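Local coordinates for protein anaphase-promoting complex subunit CUT9 (Schizosaccharomyces pombe, PDB 2XPI) that serves as a TPR-repeat subunit of the anaphase-promoting complex, the E3 ubiquitin ligase that controls progression through mitosis and G1, at residues 85-93 against 102-110. Numbering follows the deposited sequence.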
# COMPACT_ATOMS: atom_id res chain seq x y z
N ASP A 85 12.14 -26.23 12.17
CA ASP A 85 11.60 -26.59 10.87
C ASP A 85 10.07 -26.58 10.76
O ASP A 85 9.54 -26.32 9.70
CB ASP A 85 12.20 -27.91 10.36
CG ASP A 85 13.65 -27.75 9.90
OD1 ASP A 85 13.99 -26.69 9.31
OD2 ASP A 85 14.45 -28.69 10.13
N TYR A 86 9.35 -26.85 11.84
CA TYR A 86 7.90 -26.64 11.84
C TYR A 86 7.58 -25.16 11.85
O TYR A 86 6.58 -24.75 11.27
CB TYR A 86 7.23 -27.27 13.06
CG TYR A 86 7.06 -28.76 12.98
CD1 TYR A 86 7.75 -29.60 13.84
CD2 TYR A 86 6.21 -29.33 12.03
CE1 TYR A 86 7.60 -30.97 13.77
CE2 TYR A 86 6.06 -30.70 11.95
CZ TYR A 86 6.75 -31.51 12.82
OH TYR A 86 6.59 -32.88 12.75
N LEU A 87 8.39 -24.37 12.55
CA LEU A 87 8.18 -22.94 12.66
C LEU A 87 8.33 -22.28 11.29
O LEU A 87 7.47 -21.53 10.85
CB LEU A 87 9.18 -22.33 13.65
CG LEU A 87 8.64 -22.12 15.07
CD1 LEU A 87 7.69 -23.22 15.46
CD2 LEU A 87 9.76 -21.97 16.10
N ARG A 88 9.43 -22.61 10.62
CA ARG A 88 9.71 -22.08 9.31
C ARG A 88 8.67 -22.45 8.26
O ARG A 88 8.21 -21.59 7.53
CB ARG A 88 11.09 -22.52 8.86
CG ARG A 88 12.17 -21.92 9.68
CD ARG A 88 13.46 -22.45 9.18
NE ARG A 88 14.58 -21.91 9.91
CZ ARG A 88 15.58 -22.67 10.35
NH1 ARG A 88 15.54 -23.97 10.11
NH2 ARG A 88 16.58 -22.13 11.01
N LEU A 89 8.32 -23.73 8.15
CA LEU A 89 7.22 -24.11 7.28
C LEU A 89 5.99 -23.26 7.56
O LEU A 89 5.32 -22.78 6.65
CB LEU A 89 6.87 -25.56 7.49
CG LEU A 89 7.55 -26.57 6.57
CD1 LEU A 89 8.73 -26.00 5.83
CD2 LEU A 89 7.91 -27.85 7.36
N TRP A 90 5.72 -23.05 8.84
CA TRP A 90 4.55 -22.31 9.28
C TRP A 90 4.66 -20.83 8.90
O TRP A 90 3.73 -20.25 8.35
CB TRP A 90 4.36 -22.49 10.78
CG TRP A 90 3.22 -21.75 11.38
CD1 TRP A 90 2.18 -21.16 10.72
CD2 TRP A 90 3.00 -21.51 12.78
NE1 TRP A 90 1.33 -20.56 11.62
CE2 TRP A 90 1.81 -20.76 12.89
CE3 TRP A 90 3.69 -21.86 13.94
CZ2 TRP A 90 1.30 -20.36 14.12
CZ3 TRP A 90 3.17 -21.46 15.17
CH2 TRP A 90 1.99 -20.71 15.24
N ARG A 91 5.79 -20.21 9.21
CA ARG A 91 6.02 -18.83 8.82
C ARG A 91 5.89 -18.70 7.31
O ARG A 91 5.22 -17.80 6.81
CB ARG A 91 7.42 -18.40 9.24
CG ARG A 91 7.87 -17.13 8.60
CD ARG A 91 9.38 -17.02 8.75
NE ARG A 91 10.07 -18.02 7.95
CZ ARG A 91 11.33 -18.39 8.16
NH1 ARG A 91 12.01 -17.83 9.15
NH2 ARG A 91 11.90 -19.32 7.39
N HIS A 92 6.49 -19.62 6.58
CA HIS A 92 6.47 -19.53 5.13
C HIS A 92 5.05 -19.51 4.56
O HIS A 92 4.73 -18.73 3.66
CB HIS A 92 7.23 -20.70 4.52
CG HIS A 92 7.74 -20.43 3.15
ND1 HIS A 92 8.66 -19.44 2.88
CD2 HIS A 92 7.47 -21.03 1.97
CE1 HIS A 92 8.94 -19.44 1.59
NE2 HIS A 92 8.23 -20.39 1.02
N ASP A 93 4.21 -20.39 5.08
CA ASP A 93 2.88 -20.52 4.54
C ASP A 93 2.05 -19.30 4.95
O ASP A 93 1.24 -18.81 4.17
CB ASP A 93 2.23 -21.81 5.00
CG ASP A 93 0.84 -21.97 4.49
OD1 ASP A 93 -0.11 -21.88 5.30
OD2 ASP A 93 0.67 -22.14 3.26
N CYS A 102 0.47 -13.30 11.68
CA CYS A 102 0.91 -14.64 12.00
C CYS A 102 2.35 -14.93 11.60
O CYS A 102 3.10 -15.52 12.36
CB CYS A 102 -0.03 -15.66 11.38
SG CYS A 102 0.57 -17.36 11.47
N ALA A 103 2.72 -14.53 10.40
CA ALA A 103 4.09 -14.74 9.91
C ALA A 103 5.13 -13.93 10.69
O ALA A 103 6.26 -14.38 10.90
CB ALA A 103 4.16 -14.41 8.39
N ALA A 104 4.76 -12.72 11.09
CA ALA A 104 5.60 -11.92 11.98
C ALA A 104 5.70 -12.60 13.34
O ALA A 104 6.76 -12.64 13.93
CB ALA A 104 5.04 -10.51 12.13
N PHE A 105 4.59 -13.14 13.83
CA PHE A 105 4.60 -13.82 15.11
C PHE A 105 5.52 -15.03 15.12
O PHE A 105 6.30 -15.23 16.05
CB PHE A 105 3.19 -14.23 15.51
CG PHE A 105 3.12 -14.95 16.83
CD1 PHE A 105 3.35 -14.28 18.02
CD2 PHE A 105 2.80 -16.30 16.88
CE1 PHE A 105 3.28 -14.95 19.25
CE2 PHE A 105 2.72 -16.97 18.09
CZ PHE A 105 2.96 -16.30 19.28
N VAL A 106 5.42 -15.86 14.08
CA VAL A 106 6.21 -17.09 14.04
C VAL A 106 7.64 -16.78 13.68
O VAL A 106 8.57 -17.36 14.25
CB VAL A 106 5.62 -18.12 13.06
CG1 VAL A 106 6.46 -19.37 13.04
CG2 VAL A 106 4.19 -18.45 13.44
N GLY A 107 7.82 -15.86 12.73
CA GLY A 107 9.13 -15.44 12.26
C GLY A 107 9.97 -14.82 13.35
O GLY A 107 11.18 -15.01 13.39
N GLU A 108 9.33 -14.05 14.23
CA GLU A 108 10.03 -13.48 15.37
C GLU A 108 10.50 -14.57 16.35
O GLU A 108 11.59 -14.47 16.92
CB GLU A 108 9.16 -12.41 16.04
CG GLU A 108 8.94 -11.14 15.19
CD GLU A 108 7.67 -10.34 15.54
OE1 GLU A 108 6.96 -10.73 16.52
OE2 GLU A 108 7.37 -9.33 14.84
N LYS A 109 9.71 -15.63 16.55
CA LYS A 109 10.12 -16.71 17.46
C LYS A 109 11.28 -17.58 16.96
O LYS A 109 12.14 -17.97 17.76
CB LYS A 109 8.95 -17.59 17.88
CG LYS A 109 8.27 -17.11 19.14
CD LYS A 109 6.94 -16.44 18.86
CE LYS A 109 6.75 -15.21 19.73
NZ LYS A 109 7.77 -14.13 19.43
N VAL A 110 11.32 -17.88 15.66
CA VAL A 110 12.42 -18.66 15.07
C VAL A 110 13.73 -17.89 15.04
O VAL A 110 14.82 -18.48 15.15
CB VAL A 110 12.15 -19.02 13.61
CG1 VAL A 110 12.98 -20.22 13.25
CG2 VAL A 110 10.67 -19.30 13.38
O HOH W 1 12.10 -15.62 10.91
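V106 sets its CG2 methyl over one face of the W90 indole, a CH-pi contact over the six-membered ring, while the sulfur of C102 comes at the same indole obliquely, 4.2 Å from SG to the centroid of the five-membered ring. With CG anti to the backbone N (chi1 178°), the indole of W90 reaches across to helix 102-110. Were W90 an alanine, the V106 methyl and the C102 sulfur would probably lose the flat surface both rest against, leaving a gap between the helices. V106 CG1 lies 4.1 Å from L87 CG. Farther along, V110 divides its methyls in a similar way: CG2 packs 3.4 Å from L87 CB, and CG1 sits 4.0 Å from R88 CG, on the stem of the arginine. This is the antiparallel helix pair of TPR 1; the axes of 85-93 and 102-110 approach to 8.3 Å, their directions 154° apart. The R91 stem runs past G107, CD 3.9 Å from G107 CA. A water in the plane of the R91 guanidinium accepts from NH1 and donates to G107 O, bridging the helices. NH1 also forms a salt bridge with D119 of helix 117-129, and R88 NH2 reaches the same carboxylate, so both arginines tie this hairpin to the next helix. The second subunit adds Y234, stacked on F105.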